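Local coordinates for nucleoplasmin-like protein (Drosophila melanogaster, PDB 1NLQ) that binds core histones as a nuclear chaperone and functions in the ATP-facilitated assembly of approximately regularly spaced nucleosomal arrays, this chain being its N-terminal core, at residues A[11-16]-A[92-97]; A[48-53]-A[64-69]; A[36-41]-A[71-76]; A[18-23]-A[84-89]. One frame throughout, in Å; residues are numbered along the deposited sequence.

Contact 1 of 4, residues A[11-16]-A[92-97]. With MG (magnesium ion), chain G.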
loop_
_atom_site.group_PDB
_atom_site.type_symbol
_atom_site.label_atom_id
_atom_site.label_comp_id
_atom_site.label_asym_id
_atom_site.label_seq_id
_atom_site.Cartn_x
_atom_site.Cartn_y
_atom_site.Cartn_z
ATOM N N LEU A 11 -11.404 15.992 -8.878
ATOM C CA LEU A 11 -12.828 16.115 -8.597
ATOM C C LEU A 11 -13.027 17.188 -7.527
ATOM O O LEU A 11 -12.244 17.278 -6.572
ATOM C CB LEU A 11 -13.399 14.789 -8.085
ATOM C CG LEU A 11 -13.430 13.611 -9.058
ATOM C CD1 LEU A 11 -13.977 12.371 -8.368
ATOM C CD2 LEU A 11 -14.293 13.970 -10.250
ATOM N N THR A 12 -14.069 17.999 -7.701
ATOM C CA THR A 12 -14.419 19.065 -6.765
ATOM C C THR A 12 -15.942 19.151 -6.694
ATOM O O THR A 12 -16.647 18.495 -7.464
ATOM C CB THR A 12 -13.891 20.449 -7.222
ATOM O OG1 THR A 12 -14.447 20.766 -8.505
ATOM C CG2 THR A 12 -12.361 20.467 -7.292
ATOM N N ALA A 13 -16.454 19.961 -5.776
ATOM C CA ALA A 13 -17.901 20.110 -5.647
ATOM C C ALA A 13 -18.472 20.665 -6.949
ATOM O O ALA A 13 -19.524 20.233 -7.419
ATOM C CB ALA A 13 -18.236 21.056 -4.501
ATOM N N GLU A 14 -17.767 21.621 -7.531
ATOM C CA GLU A 14 -18.210 22.261 -8.757
ATOM C C GLU A 14 -18.072 21.366 -9.982
ATOM O O GLU A 14 -18.878 21.444 -10.908
ATOM C CB GLU A 14 -17.437 23.565 -8.964
ATOM C CG GLU A 14 -17.675 24.601 -7.867
ATOM C CD GLU A 14 -16.814 24.391 -6.624
ATOM O OE1 GLU A 14 -16.332 23.258 -6.381
ATOM O OE2 GLU A 14 -16.629 25.372 -5.870
ATOM N N SER A 15 -17.045 20.523 -9.979
ATOM C CA SER A 15 -16.797 19.590 -11.079
ATOM C C SER A 15 -16.621 18.224 -10.412
ATOM O O SER A 15 -15.499 17.714 -10.294
ATOM C CB SER A 15 -15.526 19.992 -11.828
ATOM O OG SER A 15 -15.323 19.186 -12.976
ATOM N N ASP A 16 -17.747 17.645 -9.992
ATOM C CA ASP A 16 -17.786 16.384 -9.255
ATOM C C ASP A 16 -17.737 15.070 -10.010
ATOM O O ASP A 16 -17.822 14.014 -9.387
ATOM C CB ASP A 16 -19.024 16.355 -8.339
ATOM C CG ASP A 16 -20.339 16.204 -9.112
ATOM O OD1 ASP A 16 -20.346 15.549 -10.178
ATOM O OD2 ASP A 16 -21.377 16.717 -8.636
ATOM N N LYS A 92 -19.757 13.090 -1.840
ATOM C CA LYS A 92 -19.756 13.714 -0.514
ATOM C C LYS A 92 -18.455 14.499 -0.359
ATOM O O LYS A 92 -17.380 14.005 -0.714
ATOM C CB LYS A 92 -19.854 12.658 0.589
ATOM C CG LYS A 92 -20.255 13.194 1.954
ATOM C CD LYS A 92 -20.509 12.047 2.935
ATOM C CE LYS A 92 -21.369 12.499 4.120
ATOM N NZ LYS A 92 -21.892 11.334 4.899
ATOM N N GLY A 93 -18.557 15.716 0.167
ATOM C CA GLY A 93 -17.377 16.547 0.338
ATOM C C GLY A 93 -17.196 17.508 -0.828
ATOM O O GLY A 93 -17.861 17.383 -1.857
ATOM N N SER A 94 -16.286 18.463 -0.683
ATOM C CA SER A 94 -16.062 19.426 -1.750
ATOM C C SER A 94 -14.693 19.289 -2.391
ATOM O O SER A 94 -14.372 19.988 -3.352
ATOM C CB SER A 94 -16.264 20.851 -1.231
ATOM O OG SER A 94 -17.615 21.027 -0.836
ATOM N N GLY A 95 -13.899 18.364 -1.869
ATOM C CA GLY A 95 -12.575 18.141 -2.411
ATOM C C GLY A 95 -11.620 19.301 -2.176
ATOM O O GLY A 95 -11.773 20.050 -1.220
ATOM N N PRO A 96 -10.620 19.478 -3.051
ATOM C CA PRO A 96 -10.401 18.620 -4.216
ATOM C C PRO A 96 -9.879 17.225 -3.887
ATOM O O PRO A 96 -9.294 16.992 -2.830
ATOM C CB PRO A 96 -9.412 19.425 -5.059
ATOM C CG PRO A 96 -8.636 20.183 -4.036
ATOM C CD PRO A 96 -9.660 20.599 -3.022
ATOM N N VAL A 97 -10.137 16.299 -4.805
ATOM C CA VAL A 97 -9.675 14.929 -4.677
ATOM C C VAL A 97 -8.997 14.573 -5.999
ATOM O O VAL A 97 -9.528 14.854 -7.077
ATOM C CB VAL A 97 -10.841 13.951 -4.414
ATOM C CG1 VAL A 97 -10.328 12.514 -4.406
ATOM C CG2 VAL A 97 -11.489 14.282 -3.084
HETATM MG MG MG G . -22.704 17.101 -7.007
HETATM O O HOH W 1 -21.180 18.302 -6.225
HETATM O O HOH W 2 -23.406 18.784 -8.153
HETATM O O HOH W 3 -23.971 17.718 -5.813
HETATM O O HOH W 4 -22.053 15.407 -5.898
HETATM O O HOH W 5 -24.260 15.862 -7.848
#

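Contact 2 of 4, residues A[48-53]-A[64-69]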
loop_
_atom_site.group_PDB
_atom_site.type_symbol
_atom_site.label_atom_id
_atom_site.label_comp_id
_atom_site.label_asym_id
_atom_site.label_seq_id
_atom_site.Cartn_x
_atom_site.Cartn_y
_atom_site.Cartn_z
ATOM N N PHE A 48 -15.828 14.574 5.446
ATOM C CA PHE A 48 -15.718 13.357 4.667
ATOM C C PHE A 48 -15.832 13.648 3.187
ATOM O O PHE A 48 -16.707 14.395 2.749
ATOM C CB PHE A 48 -16.801 12.357 5.069
ATOM C CG PHE A 48 -16.437 11.517 6.249
ATOM C CD1 PHE A 48 -17.139 11.625 7.445
ATOM C CD2 PHE A 48 -15.381 10.611 6.170
ATOM C CE1 PHE A 48 -16.796 10.846 8.545
ATOM C CE2 PHE A 48 -15.028 9.824 7.273
ATOM C CZ PHE A 48 -15.734 9.940 8.458
ATOM N N ASN A 49 -14.925 13.054 2.422
ATOM C CA ASN A 49 -14.913 13.190 0.976
ATOM C C ASN A 49 -15.004 11.770 0.461
ATOM O O ASN A 49 -14.142 10.945 0.751
ATOM C CB ASN A 49 -13.624 13.863 0.508
ATOM C CG ASN A 49 -13.735 15.375 0.498
ATOM O OD1 ASN A 49 -13.930 15.984 -0.554
ATOM N ND2 ASN A 49 -13.629 15.984 1.670
ATOM N N VAL A 50 -16.057 11.489 -0.295
ATOM C CA VAL A 50 -16.290 10.151 -0.810
ATOM C C VAL A 50 -16.377 10.121 -2.325
ATOM O O VAL A 50 -17.133 10.883 -2.926
ATOM C CB VAL A 50 -17.603 9.570 -0.221
ATOM C CG1 VAL A 50 -17.842 8.157 -0.733
ATOM C CG2 VAL A 50 -17.522 9.590 1.295
ATOM N N VAL A 51 -15.588 9.239 -2.930
ATOM C CA VAL A 51 -15.575 9.072 -4.376
ATOM C C VAL A 51 -16.269 7.755 -4.680
ATOM O O VAL A 51 -15.951 6.728 -4.094
ATOM C CB VAL A 51 -14.138 9.015 -4.936
ATOM C CG1 VAL A 51 -14.167 8.770 -6.439
ATOM C CG2 VAL A 51 -13.407 10.309 -4.627
ATOM N N GLU A 52 -17.233 7.795 -5.584
ATOM C CA GLU A 52 -17.968 6.601 -5.955
ATOM C C GLU A 52 -17.618 6.242 -7.384
ATOM O O GLU A 52 -17.523 7.120 -8.241
ATOM C CB GLU A 52 -19.465 6.867 -5.857
ATOM C CG GLU A 52 -20.319 5.706 -6.315
ATOM C CD GLU A 52 -21.718 6.143 -6.660
ATOM O OE1 GLU A 52 -22.487 6.499 -5.743
ATOM O OE2 GLU A 52 -22.038 6.137 -7.865
ATOM N N VAL A 53 -17.410 4.958 -7.647
ATOM C CA VAL A 53 -17.088 4.530 -8.996
ATOM C C VAL A 53 -18.336 3.891 -9.596
ATOM O O VAL A 53 -19.094 3.216 -8.903
ATOM C CB VAL A 53 -15.896 3.520 -9.020
ATOM C CG1 VAL A 53 -16.290 2.205 -8.381
ATOM C CG2 VAL A 53 -15.451 3.281 -10.453
ATOM N N ILE A 64 -15.208 4.079 -3.669
ATOM C CA ILE A 64 -13.893 3.449 -3.741
ATOM C C ILE A 64 -12.881 4.213 -2.911
ATOM O O ILE A 64 -11.720 3.815 -2.790
ATOM C CB ILE A 64 -13.368 3.314 -5.189
ATOM C CG1 ILE A 64 -13.341 4.674 -5.891
ATOM C CG2 ILE A 64 -14.204 2.290 -5.935
ATOM C CD1 ILE A 64 -12.643 4.600 -7.247
ATOM N N ALA A 65 -13.337 5.312 -2.327
ATOM C CA ALA A 65 -12.488 6.134 -1.481
ATOM C C ALA A 65 -13.312 6.914 -0.459
ATOM O O ALA A 65 -14.339 7.497 -0.792
ATOM C CB ALA A 65 -11.673 7.112 -2.346
ATOM N N VAL A 66 -12.870 6.887 0.790
ATOM C CA VAL A 66 -13.495 7.647 1.867
ATOM C C VAL A 66 -12.293 8.336 2.493
ATOM O O VAL A 66 -11.441 7.677 3.089
ATOM C CB VAL A 66 -14.174 6.746 2.919
ATOM C CG1 VAL A 66 -14.668 7.608 4.099
ATOM C CG2 VAL A 66 -15.348 6.018 2.295
ATOM N N LEU A 67 -12.212 9.654 2.329
ATOM C CA LEU A 67 -11.095 10.433 2.847
ATOM C C LEU A 67 -11.584 11.522 3.798
ATOM O O LEU A 67 -12.739 11.942 3.741
ATOM C CB LEU A 67 -10.341 11.093 1.690
ATOM C CG LEU A 67 -9.909 10.193 0.525
ATOM C CD1 LEU A 67 -9.453 11.051 -0.638
ATOM C CD2 LEU A 67 -8.807 9.249 0.972
ATOM N N LYS A 68 -10.699 11.968 4.681
ATOM C CA LYS A 68 -11.042 13.028 5.623
ATOM C C LYS A 68 -9.777 13.630 6.216
ATOM O O LYS A 68 -8.970 12.926 6.816
ATOM C CB LYS A 68 -11.943 12.489 6.741
ATOM C CG LYS A 68 -12.419 13.588 7.705
ATOM C CD LYS A 68 -13.532 13.132 8.648
ATOM C CE LYS A 68 -13.072 12.065 9.619
ATOM N NZ LYS A 68 -14.067 11.882 10.727
ATOM N N ALA A 69 -9.605 14.934 6.023
ATOM C CA ALA A 69 -8.443 15.640 6.553
ATOM C C ALA A 69 -8.371 15.398 8.059
ATOM O O ALA A 69 -9.346 15.617 8.776
ATOM C CB ALA A 69 -8.567 17.134 6.262
#

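Contact 3 of 4, residues A[36-41]-A[71-76]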
loop_
_atom_site.group_PDB
_atom_site.type_symbol
_atom_site.label_atom_id
_atom_site.label_comp_id
_atom_site.label_asym_id
_atom_site.label_seq_id
_atom_site.Cartn_x
_atom_site.Cartn_y
_atom_site.Cartn_z
ATOM N N GLN A 36 -3.944 5.477 -6.761
ATOM C CA GLN A 36 -4.070 6.345 -5.602
ATOM C C GLN A 36 -5.176 7.385 -5.745
ATOM O O GLN A 36 -5.429 7.902 -6.831
ATOM C CB GLN A 36 -2.710 7.037 -5.362
ATOM C CG GLN A 36 -2.693 8.128 -4.304
ATOM C CD GLN A 36 -1.325 8.800 -4.169
ATOM O OE1 GLN A 36 -0.545 8.466 -3.282
ATOM N NE2 GLN A 36 -1.034 9.744 -5.059
ATOM N N ILE A 37 -5.859 7.651 -4.634
ATOM C CA ILE A 37 -6.908 8.663 -4.580
ATOM C C ILE A 37 -6.470 9.489 -3.386
ATOM O O ILE A 37 -6.429 9.005 -2.256
ATOM C CB ILE A 37 -8.306 8.048 -4.377
ATOM C CG1 ILE A 37 -8.635 7.152 -5.577
ATOM C CG2 ILE A 37 -9.351 9.155 -4.285
ATOM C CD1 ILE A 37 -10.014 6.509 -5.546
ATOM N N LEU A 38 -6.133 10.740 -3.668
ATOM C CA LEU A 38 -5.577 11.653 -2.687
ATOM C C LEU A 38 -6.417 12.890 -2.412
ATOM O O LEU A 38 -6.942 13.505 -3.339
ATOM C CB LEU A 38 -4.193 12.056 -3.200
ATOM C CG LEU A 38 -3.294 13.063 -2.489
ATOM C CD1 LEU A 38 -2.830 12.525 -1.141
ATOM C CD2 LEU A 38 -2.099 13.329 -3.396
ATOM N N LEU A 39 -6.528 13.245 -1.132
ATOM C CA LEU A 39 -7.298 14.410 -0.714
ATOM C C LEU A 39 -6.419 15.665 -0.747
ATOM O O LEU A 39 -5.326 15.681 -0.195
ATOM C CB LEU A 39 -7.836 14.191 0.701
ATOM C CG LEU A 39 -8.739 15.300 1.262
ATOM C CD1 LEU A 39 -10.038 15.357 0.473
ATOM C CD2 LEU A 39 -9.028 15.023 2.732
ATOM N N GLY A 40 -6.909 16.715 -1.397
ATOM C CA GLY A 40 -6.143 17.951 -1.487
ATOM C C GLY A 40 -5.894 18.632 -0.155
ATOM O O GLY A 40 -6.692 18.517 0.775
ATOM N N ALA A 41 -4.785 19.361 -0.074
ATOM C CA ALA A 41 -4.405 20.070 1.144
ATOM C C ALA A 41 -5.453 21.081 1.620
ATOM O O ALA A 41 -5.569 21.340 2.812
ATOM C CB ALA A 41 -3.059 20.775 0.928
ATOM N N GLU A 71 -7.665 12.392 9.332
ATOM C CA GLU A 71 -7.768 10.951 9.526
ATOM C C GLU A 71 -7.196 10.129 8.366
ATOM O O GLU A 71 -6.313 9.286 8.552
ATOM C CB GLU A 71 -9.227 10.517 9.733
ATOM C CG GLU A 71 -9.364 8.991 9.822
ATOM C CD GLU A 71 -10.738 8.467 9.421
ATOM O OE1 GLU A 71 -11.631 8.393 10.289
ATOM O OE2 GLU A 71 -10.922 8.133 8.226
ATOM N N THR A 72 -7.707 10.370 7.165
ATOM C CA THR A 72 -7.269 9.609 6.000
ATOM C C THR A 72 -6.975 10.552 4.837
ATOM O O THR A 72 -7.885 11.097 4.208
ATOM C CB THR A 72 -8.363 8.596 5.589
ATOM O OG1 THR A 72 -8.792 7.867 6.748
ATOM C CG2 THR A 72 -7.830 7.605 4.558
ATOM N N ARG A 73 -5.691 10.730 4.548
ATOM C CA ARG A 73 -5.251 11.624 3.487
ATOM C C ARG A 73 -5.307 10.969 2.112
ATOM O O ARG A 73 -5.457 11.647 1.096
ATOM C CB ARG A 73 -3.818 12.093 3.793
ATOM C CG ARG A 73 -3.165 13.007 2.754
ATOM C CD ARG A 73 -3.979 14.264 2.486
ATOM N NE ARG A 73 -4.339 14.983 3.704
ATOM C CZ ARG A 73 -5.088 16.082 3.721
ATOM N NH1 ARG A 73 -5.553 16.587 2.582
ATOM N NH2 ARG A 73 -5.387 16.659 4.875
ATOM N N ALA A 74 -5.204 9.647 2.084
ATOM C CA ALA A 74 -5.214 8.946 0.812
ATOM C C ALA A 74 -5.489 7.458 0.938
ATOM O O ALA A 74 -5.337 6.869 2.002
ATOM C CB ALA A 74 -3.860 9.148 0.110
ATOM N N VAL A 75 -5.931 6.866 -0.164
ATOM C CA VAL A 75 -6.146 5.429 -0.229
ATOM C C VAL A 75 -5.443 4.948 -1.499
ATOM O O VAL A 75 -5.232 5.715 -2.446
ATOM C CB VAL A 75 -7.645 5.022 -0.284
ATOM C CG1 VAL A 75 -8.321 5.326 1.046
ATOM C CG2 VAL A 75 -8.342 5.732 -1.432
ATOM N N ASN A 76 -5.056 3.682 -1.502
ATOM C CA ASN A 76 -4.364 3.087 -2.639
ATOM C C ASN A 76 -5.153 1.856 -3.039
ATOM O O ASN A 76 -4.805 0.736 -2.689
ATOM C CB ASN A 76 -2.945 2.705 -2.225
ATOM C CG ASN A 76 -2.109 3.914 -1.853
ATOM O OD1 ASN A 76 -1.622 4.633 -2.721
ATOM N ND2 ASN A 76 -1.957 4.158 -0.557
HETATM O O HOH W 6 -6.941 19.083 4.178
#

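Contact 4 of 4, residues A[18-23]-A[84-89]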
loop_
_atom_site.group_PDB
_atom_site.type_symbol
_atom_site.label_atom_id
_atom_site.label_comp_id
_atom_site.label_asym_id
_atom_site.label_seq_id
_atom_site.Cartn_x
_atom_site.Cartn_y
_atom_site.Cartn_z
ATOM N N VAL A 18 -16.013 12.628 -13.445
ATOM C CA VAL A 18 -15.038 12.387 -14.503
ATOM C C VAL A 18 -15.332 10.996 -15.047
ATOM O O VAL A 18 -15.559 10.052 -14.283
ATOM C CB VAL A 18 -13.582 12.442 -13.982
ATOM C CG1 VAL A 18 -12.616 12.170 -15.121
ATOM C CG2 VAL A 18 -13.287 13.808 -13.383
ATOM N N THR A 19 -15.367 10.877 -16.368
ATOM C CA THR A 19 -15.643 9.605 -17.003
ATOM C C THR A 19 -14.468 9.139 -17.845
ATOM O O THR A 19 -13.838 9.928 -18.550
ATOM C CB THR A 19 -16.892 9.687 -17.917
ATOM O OG1 THR A 19 -18.049 10.003 -17.132
ATOM C CG2 THR A 19 -17.115 8.361 -18.628
ATOM N N TRP A 20 -14.166 7.852 -17.745
ATOM C CA TRP A 20 -13.095 7.250 -18.525
ATOM C C TRP A 20 -13.797 6.352 -19.535
ATOM O O TRP A 20 -14.558 5.459 -19.166
ATOM C CB TRP A 20 -12.172 6.399 -17.649
ATOM C CG TRP A 20 -11.085 5.706 -18.440
ATOM C CD1 TRP A 20 -10.014 6.295 -19.054
ATOM C CD2 TRP A 20 -10.972 4.300 -18.701
ATOM N NE1 TRP A 20 -9.237 5.342 -19.679
ATOM C CE2 TRP A 20 -9.804 4.111 -19.477
ATOM C CE3 TRP A 20 -11.739 3.181 -18.352
ATOM C CZ2 TRP A 20 -9.388 2.846 -19.911
ATOM C CZ3 TRP A 20 -11.324 1.919 -18.784
ATOM C CH2 TRP A 20 -10.155 1.766 -19.557
ATOM N N ASP A 21 -13.557 6.596 -20.811
ATOM C CA ASP A 21 -14.189 5.780 -21.832
ATOM C C ASP A 21 -13.403 5.852 -23.119
ATOM O O ASP A 21 -13.957 6.159 -24.181
ATOM C CB ASP A 21 -15.617 6.242 -22.078
ATOM C CG ASP A 21 -16.389 5.280 -22.948
ATOM O OD1 ASP A 21 -17.589 5.526 -23.166
ATOM O OD2 ASP A 21 -15.796 4.277 -23.413
ATOM N N VAL A 22 -12.114 5.544 -22.998
ATOM C CA VAL A 22 -11.165 5.547 -24.101
ATOM C C VAL A 22 -11.636 4.855 -25.376
ATOM O O VAL A 22 -11.568 3.627 -25.492
ATOM C CB VAL A 22 -9.834 4.890 -23.663
ATOM C CG1 VAL A 22 -8.886 4.756 -24.845
ATOM C CG2 VAL A 22 -9.203 5.714 -22.566
ATOM N N ASP A 23 -12.095 5.655 -26.337
ATOM C CA ASP A 23 -12.548 5.131 -27.616
ATOM C C ASP A 23 -13.748 4.202 -27.446
ATOM O O ASP A 23 -13.724 3.039 -27.869
ATOM C CB ASP A 23 -11.380 4.414 -28.297
ATOM C CG ASP A 23 -10.277 5.380 -28.695
ATOM O OD1 ASP A 23 -9.098 4.962 -28.781
ATOM O OD2 ASP A 23 -10.605 6.569 -28.922
ATOM N N SER A 84 -14.327 -1.033 -20.170
ATOM C CA SER A 84 -15.612 -0.568 -19.691
ATOM C C SER A 84 -15.599 0.928 -19.454
ATOM O O SER A 84 -14.543 1.533 -19.261
ATOM C CB SER A 84 -16.015 -1.327 -18.413
ATOM O OG SER A 84 -14.994 -1.298 -17.429
ATOM N N LYS A 85 -16.777 1.528 -19.519
ATOM C CA LYS A 85 -16.909 2.953 -19.285
ATOM C C LYS A 85 -16.968 3.135 -17.775
ATOM O O LYS A 85 -17.839 2.566 -17.107
ATOM C CB LYS A 85 -18.197 3.482 -19.922
ATOM C CG LYS A 85 -18.358 4.973 -19.777
ATOM C CD LYS A 85 -19.676 5.448 -20.329
ATOM C CE LYS A 85 -19.856 6.938 -20.082
ATOM N NZ LYS A 85 -21.264 7.363 -20.285
ATOM N N VAL A 86 -16.044 3.922 -17.235
ATOM C CA VAL A 86 -16.016 4.137 -15.796
ATOM C C VAL A 86 -16.205 5.593 -15.404
ATOM O O VAL A 86 -15.524 6.472 -15.915
ATOM C CB VAL A 86 -14.686 3.649 -15.199
ATOM C CG1 VAL A 86 -14.669 3.891 -13.702
ATOM C CG2 VAL A 86 -14.494 2.180 -15.499
ATOM N N THR A 87 -17.130 5.849 -14.486
ATOM C CA THR A 87 -17.349 7.218 -14.047
ATOM C C THR A 87 -17.077 7.358 -12.552
ATOM O O THR A 87 -17.609 6.594 -11.753
ATOM C CB THR A 87 -18.789 7.669 -14.310
ATOM O OG1 THR A 87 -19.084 7.566 -15.711
ATOM C CG2 THR A 87 -18.958 9.113 -13.879
ATOM N N PHE A 88 -16.242 8.331 -12.186
ATOM C CA PHE A 88 -15.907 8.585 -10.784
ATOM C C PHE A 88 -16.664 9.829 -10.364
ATOM O O PHE A 88 -16.644 10.834 -11.075
ATOM C CB PHE A 88 -14.409 8.850 -10.605
ATOM C CG PHE A 88 -13.533 7.726 -11.057
ATOM C CD1 PHE A 88 -12.856 7.809 -12.265
ATOM C CD2 PHE A 88 -13.377 6.583 -10.275
ATOM C CE1 PHE A 88 -12.038 6.782 -12.696
ATOM C CE2 PHE A 88 -12.559 5.543 -10.692
ATOM C CZ PHE A 88 -11.885 5.640 -11.909
ATOM N N LYS A 89 -17.335 9.774 -9.222
ATOM C CA LYS A 89 -18.083 10.938 -8.774
ATOM C C LYS A 89 -17.855 11.257 -7.311
ATOM O O LYS A 89 -17.822 10.362 -6.477
ATOM C CB LYS A 89 -19.579 10.746 -9.006
ATOM C CG LYS A 89 -20.358 11.998 -8.663
ATOM C CD LYS A 89 -21.810 11.928 -9.068
ATOM C CE LYS A 89 -22.505 13.214 -8.643
ATOM N NZ LYS A 89 -23.957 13.219 -8.933
#

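Contact 1 of 4, residues A[11-16]-A[92-97]
Leu11 and Val97 pair as antiparallel, hydrogen-bonded strand neighbours at the point where 11-13 and 94-97 run in nearly opposite directions, 175° apart. Leu11 N donates to Val97 O at 2.8 Å, and the return bond from Val97 N to Leu11 O is 2.9 Å; each donor lies in the plane of the carbonyl it meets. Past this pair the regular bonding gives way. Ala13 N reaches Ser94 O at 3.2 Å from above the carbonyl plane, a more bent bond, and Pro96 CA brings a C-H toward Leu11 O. Among the side chains, the Thr12 methyl CG2 lies 3.8 Å from Pro96 CB, while Ala13 CB rests against CB and OG of Ser94. A cis peptide bond precedes Pro96, and Gly95 before it has positive phi; a CB there would clash with Leu11 O. Two connections of the nucleoplasmin beta sandwich meet here: 11-16 leads from strand 4-11 of one sheet to strand 17-20 of the other, and 92-97 makes the return crossing from strand 86-92 to strand 97-104. Chi1 of 59° sets Thr12 OG1 between the backbone N and the carbonyl carbon, where it accepts from Ser15 N at 3.0 Å in an ST motif. At the end of this loop Asp16 OD2 binds a magnesium ion at 2.1 Å, and five waters complete six-fold coordination. One of those waters also donates to Ala13 O, tying the hydrated metal back to the turn. The buried N-H of Gly95 is taken up by Asn49 OD1, and Lys44 NZ donates to Gly95 O.

Contact 2 of 4, residues A[48-53]-A[64-69]
Asn49 and Leu67 exchange backbone bonds of 2.8 Å in each direction, N of each to O of the other, in an antiparallel hydrogen-bonded pair. Val51 N adds a bond to Ala65 O. Val51 O then receives Ile64 N at 2.8 Å, and Ala65 N only weakly; Ile64 and Ala65 both face Val51, a classic beta bulge in the hairpin of strands 48-55 and 60-68. Aliphatic contacts divide between the two faces. Val50 and Val66 share one with Phe48, whose CD2 meets Val66 CG1 at 3.7 Å; on the other, Val51 CB packs on Ala65 CB. Beyond the bulge, Val53 CG1 presses on Ile64 CG2 at 3.2 Å, tighter than usual van der Waals contact, the two side chains crossing at about a right angle. The aromatic contact is a CH-pi interaction: Lys68 CD sits over the centre of the Phe48 ring, 3.7 Å from its centroid. A bend at chi3 (66°) carries CE toward the CZ side of that face, and Lys68 NZ lies 3.4 Å from Phe48 CZ. Arg73 of a neighbouring subunit packs on Phe48, and Leu39 of that subunit on Val66, so the face bearing these residues meets the next member of the pentamer. Lys68 is inferred to take part in contact between pentamers; the CH-pi contact lays its methylenes on the aromatic face and limits where the ammonium can lie.

Contact 3 of 4, residues A[36-41]-A[71-76]
Arg73 and Leu39 cross at about a right angle, with Leu39 CD2 over one face of the guanidinium. The arginine leaves the backbone with CG anti to N (chi1 178°), its chain bends at chi2 and chi3, and the guanidinium lies at the end of strand 31-39. There NH1 donates to Leu39 O at 2.9 Å; the oxygen lies in the guanidinium plane, yet the donor stands well above the plane of the carbonyl. A second, weak bond runs from Arg73 NH1 to Gly40 O, also at 2.9 Å, and NH2 donates to a water that in turn donates to Ala41 O. The side chain so grips Leu39 O directly, Gly40 O weakly and Ala41 O through water. Arg73 O accepts from Leu39 N at 2.9 Å. Leu38 shares a face of the sheet with Ala74, its CD1 touching Ala74 CB at 3.7 Å. On the other face Ile37 CB packs on Val75 CG2; the backbones bond from Ile37 N to Val75 O and from Val75 N to Ile37 O, each 3.0 Å. Arg73 NE also forms a salt bridge with Glu71 OE2 of a neighbouring subunit, linking members of the pentamer. Strand 74-82 is the outermost of its sheet within the chain, with strand 31-39 next to it; Ile37 and Val75 look inward onto Ala65 of strand 60-68 in the opposing sheet, and strand 97-104 lies on the far side of 31-39.

Contact 4 of 4, residues A[18-23]-A[84-89]
Thr19 and Thr87 join hydroxyls across a non-hydrogen-bonded strand pair, OG1 to OG1 at 3.0 Å, and either could be the donor. In both residues OG1 lies anti to the carbonyl carbon (chi1 -63° and -59°), which brings the two oxygens together on that face of the sheet. Beside them Thr19 CG2 presses on Lys85 CE at 3.4 Å, a tight carbon pair. Lys85 is extended beyond CG, and its aliphatic part passes Asp21: Asp21 OD1 lies 3.5 Å from Lys85 CG but 5.0 Å from Lys85 NZ, so the charged atoms do not touch. On the opposite face of the sheet Trp20 turns the edge of its indole to Val86 CG2, 4.1 Å from CE3, while CZ3 comes 3.3 Å from Ser84 O. Val86 CG1 lies over one face of the Phe88 ring, toward the rim. The backbones set these positions through two hydrogen-bonded pairs, Val18 with Phe88 and Trp20 with Val86; Trp20 N to Val86 O, at 2.7 Å and 173°, is short and nearly straight. Further out, Asn103 OD1 accepts from Trp20 NE1 and helps hold the indole in this turn, and the ring also meets Leu32. Val18 packs on Tyr7, Val9 and Leu11 of strand 4-11, and Phe88 on Ile34 and Val53. The face of Thr19 and Thr87 is thus polar and that of Val18, Trp20, Val86 and Phe88 looks into the core, as expected for a strand outermost within the chain and its neighbour in the nucleoplasmin beta sandwich.

Overall arrangement
From the N terminus, strand 4-11 runs into the loop of contact 1, whose partner 92-97 lies near the C-terminal end, so this contact closes the widest loop and encloses the other three. Strand 17-20 follows and meets 84-89 in contact 4, which encloses contact 3 (36-41 with 71-76); contact 3 in turn encloses the hairpin of contact 2 (48-53 with 64-69). All four are therefore nested, and none cross. Contacts 2 and 4 lie in one sheet, joined through neighbouring strands 48-55 and 86-92, while contact 3 belongs to the other. Contact 1 links the sheets at their connecting loops, and contacts 2 and 3 both reach neighbouring subunits.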